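Local atomic coordinates of 1-acyl-sn-glycerol-3-phosphate acyltransferase (PDB entry 5KYM), a protein that transfers an acyl chain to lysophosphatidic acid (1-acyl-sn-glycerol 3-phosphate) to make phosphatidic acid, working as an integral membrane enzyme of the HX4D acyltransferase family. Residues F13-I16 / A17-I21; R36-E39 / K40-K43; E140-E143 / K144-G148; G237-E240 / L241-R244. All coordinates share one frame; numbering follows the deposited sequence.

Interaction 1 (F13-I16 / A17-I21); sequences FYFI and ATVYI. With HGX (1-heptadecanoyl-2-tridecanoyl-3-glycerol-phosphonyl choline), chain D.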
loop_
_atom_site.group_PDB
_atom_site.type_symbol
_atom_site.label_atom_id
_atom_site.label_comp_id
_atom_site.label_asym_id
_atom_site.label_seq_id
_atom_site.Cartn_x
_atom_site.Cartn_y
_atom_site.Cartn_z
ATOM N N PHE A 13 -7.468 -8.859 16.404
ATOM C CA PHE A 13 -7.240 -7.949 15.297
ATOM C C PHE A 13 -8.534 -7.487 14.625
ATOM O O PHE A 13 -8.703 -6.295 14.423
ATOM C CB PHE A 13 -6.281 -8.501 14.247
ATOM C CG PHE A 13 -6.015 -7.541 13.128
ATOM C CD1 PHE A 13 -5.094 -6.527 13.297
ATOM C CD2 PHE A 13 -6.697 -7.621 11.947
ATOM C CE1 PHE A 13 -4.865 -5.589 12.288
ATOM C CE2 PHE A 13 -6.472 -6.714 10.941
ATOM C CZ PHE A 13 -5.575 -5.674 11.116
ATOM N N TYR A 14 -9.424 -8.416 14.254
ATOM C CA TYR A 14 -10.603 -8.029 13.492
ATOM C C TYR A 14 -11.512 -7.161 14.332
ATOM O O TYR A 14 -12.086 -6.191 13.821
ATOM C CB TYR A 14 -11.337 -9.234 12.879
ATOM C CG TYR A 14 -10.607 -9.856 11.704
ATOM C CD1 TYR A 14 -10.249 -9.080 10.596
ATOM C CD2 TYR A 14 -10.268 -11.187 11.700
ATOM C CE1 TYR A 14 -9.583 -9.620 9.512
ATOM C CE2 TYR A 14 -9.628 -11.768 10.634
ATOM C CZ TYR A 14 -9.271 -10.991 9.519
ATOM O OH TYR A 14 -8.550 -11.559 8.447
ATOM N N PHE A 15 -11.618 -7.463 15.613
ATOM C CA PHE A 15 -12.495 -6.699 16.455
ATOM C C PHE A 15 -12.011 -5.230 16.513
ATOM O O PHE A 15 -12.717 -4.311 16.103
ATOM C CB PHE A 15 -12.545 -7.291 17.841
ATOM C CG PHE A 15 -13.394 -6.502 18.784
ATOM C CD1 PHE A 15 -14.772 -6.513 18.662
ATOM C CD2 PHE A 15 -12.813 -5.717 19.775
ATOM C CE1 PHE A 15 -15.555 -5.777 19.503
ATOM C CE2 PHE A 15 -13.605 -4.966 20.642
ATOM C CZ PHE A 15 -14.976 -5.004 20.490
ATOM N N ILE A 16 -10.788 -5.040 16.976
ATOM C CA ILE A 16 -10.212 -3.732 17.071
ATOM C C ILE A 16 -10.178 -3.022 15.735
ATOM O O ILE A 16 -10.584 -1.885 15.630
ATOM C CB ILE A 16 -8.774 -3.802 17.634
ATOM C CG1 ILE A 16 -8.840 -4.163 19.105
ATOM C CG2 ILE A 16 -8.035 -2.455 17.480
ATOM C CD1 ILE A 16 -7.546 -4.744 19.610
ATOM N N ALA A 17 -9.680 -3.692 14.718
ATOM C CA ALA A 17 -9.636 -3.124 13.372
ATOM C C ALA A 17 -10.996 -2.655 12.864
ATOM O O ALA A 17 -11.071 -1.646 12.165
ATOM C CB ALA A 17 -9.068 -4.127 12.404
ATOM N N THR A 18 -12.063 -3.369 13.203
ATOM C CA THR A 18 -13.378 -3.020 12.705
ATOM C C THR A 18 -13.965 -1.856 13.478
ATOM O O THR A 18 -14.420 -0.874 12.911
ATOM C CB THR A 18 -14.317 -4.202 12.801
ATOM O OG1 THR A 18 -13.744 -5.306 12.115
ATOM C CG2 THR A 18 -15.629 -3.838 12.123
ATOM N N VAL A 19 -13.935 -1.963 14.788
ATOM C CA VAL A 19 -14.337 -0.838 15.603
ATOM C C VAL A 19 -13.517 0.411 15.282
ATOM O O VAL A 19 -14.045 1.512 15.290
ATOM C CB VAL A 19 -14.243 -1.144 17.108
ATOM C CG1 VAL A 19 -14.544 0.102 17.906
ATOM C CG2 VAL A 19 -15.238 -2.214 17.497
ATOM N N TYR A 20 -12.232 0.246 15.009
ATOM C CA TYR A 20 -11.378 1.395 14.786
ATOM C C TYR A 20 -11.750 2.036 13.439
ATOM O O TYR A 20 -12.048 3.275 13.385
ATOM C CB TYR A 20 -9.915 1.008 14.889
ATOM C CG TYR A 20 -8.913 2.155 14.832
ATOM C CD1 TYR A 20 -8.537 2.699 13.620
ATOM C CD2 TYR A 20 -8.281 2.625 15.956
ATOM C CE1 TYR A 20 -7.609 3.719 13.543
ATOM C CE2 TYR A 20 -7.330 3.638 15.881
ATOM C CZ TYR A 20 -6.994 4.212 14.672
ATOM O OH TYR A 20 -6.071 5.263 14.470
ATOM N N ILE A 21 -11.803 1.225 12.367
ATOM C CA ILE A 21 -12.106 1.784 11.037
ATOM C C ILE A 21 -13.509 2.383 10.981
ATOM O O ILE A 21 -13.671 3.435 10.441
ATOM C CB ILE A 21 -11.897 0.811 9.884
ATOM C CG1 ILE A 21 -10.428 0.441 9.764
ATOM C CG2 ILE A 21 -12.235 1.472 8.557
ATOM C CD1 ILE A 21 -10.173 -0.733 8.798
HETATM O O11 HGX D . -3.782 1.711 19.522
HETATM C C11 HGX D . -4.848 2.296 19.760
HETATM C C12 HGX D . -6.166 1.778 19.223
HETATM C C13 HGX D . -7.353 2.018 20.152
HETATM C C14 HGX D . -8.648 1.429 19.573
HETATM C C15 HGX D . -9.602 0.930 20.661
HETATM C C16 HGX D . -10.877 0.213 20.176
HETATM C C17 HGX D . -11.431 -0.725 21.258
HETATM C C18 HGX D . -12.883 -1.162 21.072
HETATM O O3 HGX D . -4.878 3.511 20.566
HETATM C C3 HGX D . -3.922 4.581 20.464
HETATM C C2 HGX D . -3.289 4.939 21.833
HETATM C C1 HGX D . -1.729 4.951 21.831
HETATM O O3P HGX D . -1.061 4.117 20.853
HETATM O O2 HGX D . -3.825 4.079 22.877
HETATM C C31 HGX D . -4.928 4.646 23.674
HETATM O O31 HGX D . -4.591 5.376 24.592
HETATM C C32 HGX D . -6.421 4.408 23.396
HETATM C C33 HGX D . -7.085 3.258 24.167
HETATM C C34 HGX D . -8.623 3.254 24.029
HETATM C C35 HGX D . -9.253 1.894 24.384
HETATM C C36 HGX D . -10.580 1.955 25.161
HETATM C C37 HGX D . -11.287 0.598 25.400
HETATM C C38 HGX D . -12.421 0.685 26.463
HETATM C C39 HGX D . -13.426 -0.499 26.521
HETATM C C40 HGX D . -14.440 -0.449 27.684
HETATM O O1 HGX D . 1.187 5.308 20.852
HETATM P P1 HGX D . 0.223 4.575 19.947
HETATM O O4 HGX D . -0.289 5.312 18.734
HETATM O O5 HGX D . 0.910 3.198 19.387
HETATM C C4 HGX D . 2.296 2.831 19.522
HETATM C C5 HGX D . 3.152 3.465 18.426
#
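Thr18 leans back on the turn before it: its OG1 donates to the carbonyl O of Tyr14 at 2.5 Å, and its backbone N donates to that same oxygen at 2.9 Å. The two donors come in from opposite faces of the carbonyl plane, each tilted about 30° out of it, and the hydroxyl gets there because OG1 sits beside its own backbone N (chi1 -55°). A threonine hydroxyl on a lipid-facing helix is thereby satisfied within the helix itself. The regular i to i+4 ladder runs on around it, Ala17 N to Phe13 O, Val19 N to Phe15 O and Tyr20 N to Ile16 O. Beyond the helix, the hydroxyl of Tyr14 is hydrogen-bonded to Trp200 O, while the Tyr20 hydroxyl makes a weak bond to Arg55.

The apolar side chains follow the same spacing. Ala17 CB rests over one face of the Phe13 ring, 4.1 Å from its centroid, a CH-pi contact that lies toward the rim. Two residues further along, Val19 CG2 sits over a face of the Phe15 ring in the same manner, 4.3 Å from the centroid. The bound phospholipid takes up the outer side: its acyl carbon C18 lies 3.8 Å from Val19 CG1, and C14 meets the edge of the Tyr20 ring, 3.8 Å from CD2. Trp59 of helix 38-59 packs behind, edge-to-face with Tyr20.

With polar groups paired inside the helix or at ring ends, what helix 2-34 offers the acyl chains here is mostly carbon, consistent with a segment that lies in the membrane.

Interaction 2 (R36-E39 / K40-K43); sequences RDRE and KARK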
loop_
_atom_site.group_PDB
_atom_site.type_symbol
_atom_site.label_atom_id
_atom_site.label_comp_id
_atom_site.label_asym_id
_atom_site.label_seq_id
_atom_site.Cartn_x
_atom_site.Cartn_y
_atom_site.Cartn_z
ATOM N N ARG A 36 -13.423 24.328 9.455
ATOM C CA ARG A 36 -13.472 25.461 8.546
ATOM C C ARG A 36 -12.309 25.369 7.552
ATOM O O ARG A 36 -12.522 25.378 6.333
ATOM C CB ARG A 36 -13.433 26.796 9.327
ATOM C CG ARG A 36 -13.142 28.067 8.480
ATOM C CD ARG A 36 -12.960 29.343 9.311
ATOM N NE ARG A 36 -12.270 29.079 10.582
ATOM C CZ ARG A 36 -11.051 29.495 10.922
ATOM N NH1 ARG A 36 -10.336 30.264 10.092
ATOM N NH2 ARG A 36 -10.582 29.149 12.147
ATOM N N ASP A 37 -11.099 25.267 8.086
ATOM C CA ASP A 37 -9.888 25.293 7.275
ATOM C C ASP A 37 -9.653 23.967 6.544
ATOM O O ASP A 37 -9.129 23.008 7.129
ATOM C CB ASP A 37 -8.716 25.648 8.175
ATOM C CG ASP A 37 -7.405 25.761 7.436
ATOM O OD1 ASP A 37 -7.196 25.098 6.364
ATOM O OD2 ASP A 37 -6.585 26.548 8.004
ATOM N N ARG A 38 -9.997 23.943 5.256
ATOM C CA ARG A 38 -10.000 22.706 4.485
ATOM C C ARG A 38 -8.615 22.065 4.276
ATOM O O ARG A 38 -8.507 20.855 4.107
ATOM C CB ARG A 38 -10.674 22.927 3.133
ATOM C CG ARG A 38 -12.072 23.515 3.161
ATOM C CD ARG A 38 -12.976 22.843 4.148
ATOM N NE ARG A 38 -13.054 21.418 3.898
ATOM C CZ ARG A 38 -13.296 20.468 4.823
ATOM N NH1 ARG A 38 -13.456 20.739 6.117
ATOM N NH2 ARG A 38 -13.377 19.198 4.460
ATOM N N GLU A 39 -7.561 22.866 4.286
ATOM C CA GLU A 39 -6.220 22.353 4.039
ATOM C C GLU A 39 -5.792 21.530 5.205
ATOM O O GLU A 39 -5.311 20.430 5.015
ATOM C CB GLU A 39 -5.198 23.465 3.788
ATOM C CG GLU A 39 -5.412 24.187 2.443
ATOM C CD GLU A 39 -4.123 24.692 1.836
ATOM O OE1 GLU A 39 -3.123 23.951 1.994
ATOM O OE2 GLU A 39 -4.119 25.787 1.221
ATOM N N LYS A 40 -5.957 22.045 6.411
ATOM C CA LYS A 40 -5.594 21.248 7.559
ATOM C C LYS A 40 -6.583 20.126 7.865
ATOM O O LYS A 40 -6.207 19.137 8.495
ATOM C CB LYS A 40 -5.309 22.089 8.781
ATOM C CG LYS A 40 -6.426 22.942 9.290
ATOM C CD LYS A 40 -5.928 23.719 10.503
ATOM C CE LYS A 40 -4.884 24.791 10.152
ATOM N NZ LYS A 40 -5.087 26.005 10.995
ATOM N N ALA A 41 -7.833 20.248 7.427
ATOM C CA ALA A 41 -8.740 19.106 7.489
ATOM C C ALA A 41 -8.141 17.950 6.725
ATOM O O ALA A 41 -8.157 16.823 7.169
ATOM C CB ALA A 41 -10.117 19.454 6.957
ATOM N N ARG A 42 -7.574 18.238 5.571
ATOM C CA ARG A 42 -6.969 17.197 4.756
ATOM C C ARG A 42 -5.804 16.584 5.513
ATOM O O ARG A 42 -5.658 15.353 5.506
ATOM C CB ARG A 42 -6.519 17.733 3.403
ATOM C CG ARG A 42 -6.298 16.643 2.415
ATOM C CD ARG A 42 -5.622 16.992 1.070
ATOM N NE ARG A 42 -5.353 15.769 0.292
ATOM C CZ ARG A 42 -6.290 14.832 -0.022
ATOM N NH1 ARG A 42 -7.592 14.917 0.376
ATOM N NH2 ARG A 42 -5.933 13.744 -0.691
ATOM N N LYS A 43 -4.995 17.431 6.163
ATOM C CA LYS A 43 -3.809 16.977 6.869
ATOM C C LYS A 43 -4.252 16.025 7.989
ATOM O O LYS A 43 -3.647 14.979 8.187
ATOM C CB LYS A 43 -2.998 18.125 7.460
ATOM C CG LYS A 43 -1.803 18.630 6.701
ATOM C CD LYS A 43 -1.270 19.975 7.248
ATOM C CE LYS A 43 -0.713 19.939 8.692
ATOM N NZ LYS A 43 0.719 19.485 8.761
#
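Lys40 folds its aliphatic chain back across the carboxylate of Asp37, the two side chains crossing at about a right angle, with CG 3.5 Å from Asp37 CG. Its own CG stands between the backbone N and the carbonyl carbon (chi1 61°), a crowded position in a helix but tolerable in the first turn, and bends further out bring the ammonium round to the acid. Lys40 NZ ends 3.4 Å from Asp37 OD2 in a salt bridge, with CE about as near to that oxygen.

The other carboxylate oxygen faces the backbone. Asp37 is the N-cap of helix 38-59: its OD1 accepts from Lys40 N at 3.3 Å, along a nearly straight N-H direction (169°) but from well above the carboxylate plane, and weakly from Glu39 N. Asp37 O starts the regular ladder by accepting from Ala41 N at 3.1 Å. An alanine in place of Asp37 would probably leave the first-turn amides of Glu39 and Lys40 without their cap and set the lysine ammonium free to swing away.

Arg38 turns the opposite way. Its chain, bent at chi2 and chi3, lays one face of the guanidinium over Ala41 CB, 3.7 Å from NH1, and that NH1 bonds to the carbonyls of Met35 and Ser32, so the arginine ties the new helix to the C-terminal end of helix 2-34.

Interaction 3 (E140-E143 / K144-G148); sequences EAIE and KLKNG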
loop_
_atom_site.group_PDB
_atom_site.type_symbol
_atom_site.label_atom_id
_atom_site.label_comp_id
_atom_site.label_asym_id
_atom_site.label_seq_id
_atom_site.Cartn_x
_atom_site.Cartn_y
_atom_site.Cartn_z
ATOM N N GLU A 140 -8.851 7.000 -15.161
ATOM C CA GLU A 140 -9.008 7.803 -13.905
ATOM C C GLU A 140 -7.685 7.950 -13.159
ATOM O O GLU A 140 -7.356 9.045 -12.658
ATOM C CB GLU A 140 -9.964 7.218 -12.872
ATOM C CG GLU A 140 -11.331 6.777 -13.296
ATOM C CD GLU A 140 -11.916 5.855 -12.244
ATOM O OE1 GLU A 140 -11.926 6.283 -11.062
ATOM O OE2 GLU A 140 -12.330 4.701 -12.584
ATOM N N ALA A 141 -6.964 6.831 -13.054
ATOM C CA ALA A 141 -5.634 6.803 -12.480
ATOM C C ALA A 141 -4.756 7.838 -13.178
ATOM O O ALA A 141 -4.215 8.721 -12.530
ATOM C CB ALA A 141 -5.035 5.417 -12.612
ATOM N N ILE A 142 -4.678 7.762 -14.508
ATOM C CA ILE A 142 -3.919 8.734 -15.307
ATOM C C ILE A 142 -4.379 10.162 -14.997
ATOM O O ILE A 142 -3.573 11.094 -14.802
ATOM C CB ILE A 142 -4.037 8.498 -16.819
ATOM C CG1 ILE A 142 -3.336 7.203 -17.220
ATOM C CG2 ILE A 142 -3.370 9.639 -17.573
ATOM C CD1 ILE A 142 -2.982 7.063 -18.699
ATOM N N GLU A 143 -5.707 10.324 -14.952
ATOM C CA GLU A 143 -6.327 11.631 -14.741
ATOM C C GLU A 143 -6.044 12.148 -13.334
ATOM O O GLU A 143 -5.482 13.246 -13.179
ATOM C CB GLU A 143 -7.821 11.581 -15.104
ATOM C CG GLU A 143 -8.178 11.451 -16.612
ATOM C CD GLU A 143 -7.228 12.163 -17.617
ATOM O OE1 GLU A 143 -7.169 13.413 -17.446
ATOM O OE2 GLU A 143 -6.591 11.482 -18.539
ATOM N N LYS A 144 -6.373 11.343 -12.321
ATOM C CA LYS A 144 -5.945 11.604 -10.943
ATOM C C LYS A 144 -4.456 11.919 -10.774
ATOM O O LYS A 144 -4.109 12.867 -10.061
ATOM C CB LYS A 144 -6.304 10.436 -10.019
ATOM C CG LYS A 144 -7.757 10.419 -9.694
ATOM C CD LYS A 144 -8.302 9.119 -9.115
ATOM C CE LYS A 144 -9.777 9.353 -8.792
ATOM N NZ LYS A 144 -10.505 8.119 -8.409
ATOM N N LEU A 145 -3.590 11.152 -11.432
ATOM C CA LEU A 145 -2.158 11.436 -11.397
ATOM C C LEU A 145 -1.841 12.826 -11.871
ATOM O O LEU A 145 -1.102 13.543 -11.177
ATOM C CB LEU A 145 -1.338 10.420 -12.161
ATOM C CG LEU A 145 -1.048 9.177 -11.286
ATOM C CD1 LEU A 145 -0.812 7.953 -12.172
ATOM C CD2 LEU A 145 0.077 9.351 -10.312
ATOM N N LYS A 146 -2.440 13.226 -13.002
ATOM C CA LYS A 146 -2.250 14.578 -13.561
ATOM C C LYS A 146 -2.723 15.674 -12.618
ATOM O O LYS A 146 -2.089 16.709 -12.493
ATOM C CB LYS A 146 -2.921 14.688 -14.920
ATOM C CG LYS A 146 -2.247 13.849 -15.996
ATOM C CD LYS A 146 -3.248 13.433 -17.094
ATOM C CE LYS A 146 -2.641 12.882 -18.406
ATOM N NZ LYS A 146 -3.712 12.547 -19.413
ATOM N N ASN A 147 -3.793 15.447 -11.892
ATOM C CA ASN A 147 -4.206 16.449 -10.899
ATOM C C ASN A 147 -3.355 16.432 -9.631
ATOM O O ASN A 147 -3.390 17.381 -8.880
ATOM C CB ASN A 147 -5.702 16.317 -10.557
ATOM C CG ASN A 147 -6.582 16.333 -11.804
ATOM O OD1 ASN A 147 -6.271 17.005 -12.811
ATOM N ND2 ASN A 147 -7.666 15.562 -11.763
ATOM N N GLY A 148 -2.606 15.372 -9.373
ATOM C CA GLY A 148 -1.655 15.352 -8.243
ATOM C C GLY A 148 -1.818 14.298 -7.169
ATOM O O GLY A 148 -1.223 14.420 -6.111
#
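This is a local contact within the last two turns of helix 137-147, a run of i to i+3 and i to i+4 contacts on an element that packs against strand 151-153 of the main sheet. Ala141 and Leu145 face inward to Phe151, and Leu145 also reaches Thr179 and Val181. Backbone bonds from Lys144 N to Glu140 O and from Leu145 N to Ala141 O hold the turn, followed by Lys146 N to Ile142 O and Asn147 N to Glu143 O. The helix stops at Gly148, whose positive phi (121°) and two weak bonds from its N to the carbonyls of Lys144 and Leu145 make a Schellman motif.

Two salt bridges run along the helix, one beside the inward face and one on the far, exposed side. Glu140 and Lys144 run side by side, the lysine extended beyond CG, and NZ comes 3.5 Å from Glu140 OE1; the same ammonium donates to the carbonyls of Gly123, its strongest partner, and Asn122. The second pair is closer: Lys146 NZ donates to Glu143 OE2 at 3.2 Å, on the syn side of the carboxylate and 29° out of its plane. The glutamate bends at chi2 (-34°) to meet the straight lysine chain, which lies beside the CG2 methyl of Ile142, 3.4 Å from Lys146 CE.

The two lysines thus differ in role. Lys146 is paired at an exposed position, where water probably competes for the bridge, whereas Lys144 probably shares its charge between a carboxylate and two carbonyls and so joins the helix to the loop leading into strand 124-125.

Interaction 4 (G237-E240 / L241-R244); sequences GVEE and LKAR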
loop_
_atom_site.group_PDB
_atom_site.type_symbol
_atom_site.label_atom_id
_atom_site.label_comp_id
_atom_site.label_asym_id
_atom_site.label_seq_id
_atom_site.Cartn_x
_atom_site.Cartn_y
_atom_site.Cartn_z
ATOM N N GLY A 237 15.596 -6.014 -3.709
ATOM C CA GLY A 237 15.260 -5.640 -2.354
ATOM C C GLY A 237 14.733 -6.806 -1.559
ATOM O O GLY A 237 15.182 -7.096 -0.443
ATOM N N VAL A 238 13.792 -7.507 -2.171
ATOM C CA VAL A 238 13.157 -8.638 -1.535
ATOM C C VAL A 238 14.204 -9.664 -1.136
ATOM O O VAL A 238 14.176 -10.196 -0.035
ATOM C CB VAL A 238 12.111 -9.259 -2.452
ATOM C CG1 VAL A 238 11.521 -10.483 -1.819
ATOM C CG2 VAL A 238 11.006 -8.286 -2.616
ATOM N N GLU A 239 15.143 -9.906 -2.030
ATOM C CA GLU A 239 16.198 -10.836 -1.788
ATOM C C GLU A 239 17.068 -10.395 -0.603
ATOM O O GLU A 239 17.358 -11.202 0.273
ATOM C CB GLU A 239 17.010 -11.035 -3.067
ATOM C CG GLU A 239 16.223 -11.764 -4.148
ATOM C CD GLU A 239 16.076 -13.268 -3.874
ATOM O OE1 GLU A 239 17.134 -13.971 -3.718
ATOM O OE2 GLU A 239 14.917 -13.738 -3.823
ATOM N N GLU A 240 17.497 -9.145 -0.581
ATOM C CA GLU A 240 18.296 -8.634 0.526
ATOM C C GLU A 240 17.561 -8.688 1.848
ATOM O O GLU A 240 18.151 -9.007 2.886
ATOM C CB GLU A 240 18.684 -7.191 0.288
ATOM C CG GLU A 240 19.745 -7.047 -0.790
ATOM C CD GLU A 240 20.134 -5.607 -1.072
ATOM O OE1 GLU A 240 19.929 -4.726 -0.176
ATOM O OE2 GLU A 240 20.659 -5.401 -2.204
ATOM N N LEU A 241 16.279 -8.343 1.797
ATOM C CA LEU A 241 15.412 -8.411 2.956
ATOM C C LEU A 241 15.159 -9.859 3.456
ATOM O O LEU A 241 15.215 -10.117 4.628
ATOM C CB LEU A 241 14.126 -7.666 2.676
ATOM C CG LEU A 241 14.249 -6.139 2.507
ATOM C CD1 LEU A 241 12.900 -5.511 2.130
ATOM C CD2 LEU A 241 14.700 -5.488 3.771
ATOM N N LYS A 242 14.934 -10.800 2.554
ATOM C CA LYS A 242 14.701 -12.197 2.841
ATOM C C LYS A 242 15.894 -12.780 3.602
ATOM O O LYS A 242 15.736 -13.759 4.357
ATOM C CB LYS A 242 14.472 -12.981 1.535
ATOM C CG LYS A 242 14.077 -14.458 1.729
ATOM C CD LYS A 242 13.860 -15.280 0.454
ATOM C CE LYS A 242 12.583 -14.790 -0.259
ATOM N NZ LYS A 242 11.828 -15.558 -1.326
ATOM N N ALA A 243 17.090 -12.253 3.386
ATOM C CA ALA A 243 18.323 -12.911 3.797
ATOM C C ALA A 243 18.933 -12.273 5.024
ATOM O O ALA A 243 19.604 -12.970 5.780
ATOM C CB ALA A 243 19.320 -12.897 2.656
ATOM N N ARG A 244 18.677 -10.972 5.249
ATOM C CA ARG A 244 19.203 -10.283 6.405
ATOM C C ARG A 244 18.768 -10.937 7.664
ATOM O O ARG A 244 17.597 -11.018 7.922
ATOM C CB ARG A 244 18.707 -8.874 6.476
ATOM C CG ARG A 244 19.628 -7.939 5.730
ATOM C CD ARG A 244 19.185 -6.494 5.871
ATOM N NE ARG A 244 19.658 -5.773 4.669
ATOM C CZ ARG A 244 19.008 -4.776 4.086
ATOM N NH1 ARG A 244 17.842 -4.364 4.623
ATOM N NH2 ARG A 244 19.513 -4.197 2.969
#
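The final turn of helix 223-243 keeps its i to i+4 bonds, with Leu241 N on Gly237 O at 2.8 Å and Lys242 N on Val238 O at 2.8 Å, then slackens: Ala243 N makes two weak bonds, to Glu239 O and Glu240 O, before Arg244 N closes on Glu240 O at 3.1 Å. Arg244 is the first residue to leave helical angles. Its extended chain runs back along the turn, placing one face of the guanidinium over Glu240 O, and NH2 makes a salt bridge with Glu240 OE1 at 3.2 Å. Carboxylate and guanidinium are turned 56° apart, so they meet through this one nitrogen and not as a flat paired fork.

The helix lies on the mixed sheet of the acyltransferase fold, Val238 and Leu241 packing on Trp189 of strand 183-189 and Leu241 also on Phe208. Leu241 CG, set beside its own backbone N (chi1 -67°), touches Gly237 O at 3.2 Å. The stronger partners of both charged groups lie on the sheet: Lys210 of strand 207-211 for Glu240 OE1, Glu67 of strand 64-67 for Arg244 NH1. Out on the exposed side, Glu239 OE2 and Lys242 NZ stay 4.4 Å apart, too far to count as a salt bridge.

In the fold
The four contacts follow one another along the chain, each within a single helix or at its end. Interactions 1 and 2 belong to the N-terminal helix pair, 2-34 and 38-59, with centres about 26 Å apart; the first faces bound phospholipid, the second opens helix 38-59. Interactions 3 and 4 sit on helices 137-147 and 223-243, which pack on the mixed sheet, at opposite sides of the chain's centre and about 33 Å apart between centres. Interaction 2 comes within about 7 Å of interaction 3, nearest atoms, without touching. The arrangement is consistent with a two-helix membrane motif that positions the alpha-beta catalytic domain at the bilayer.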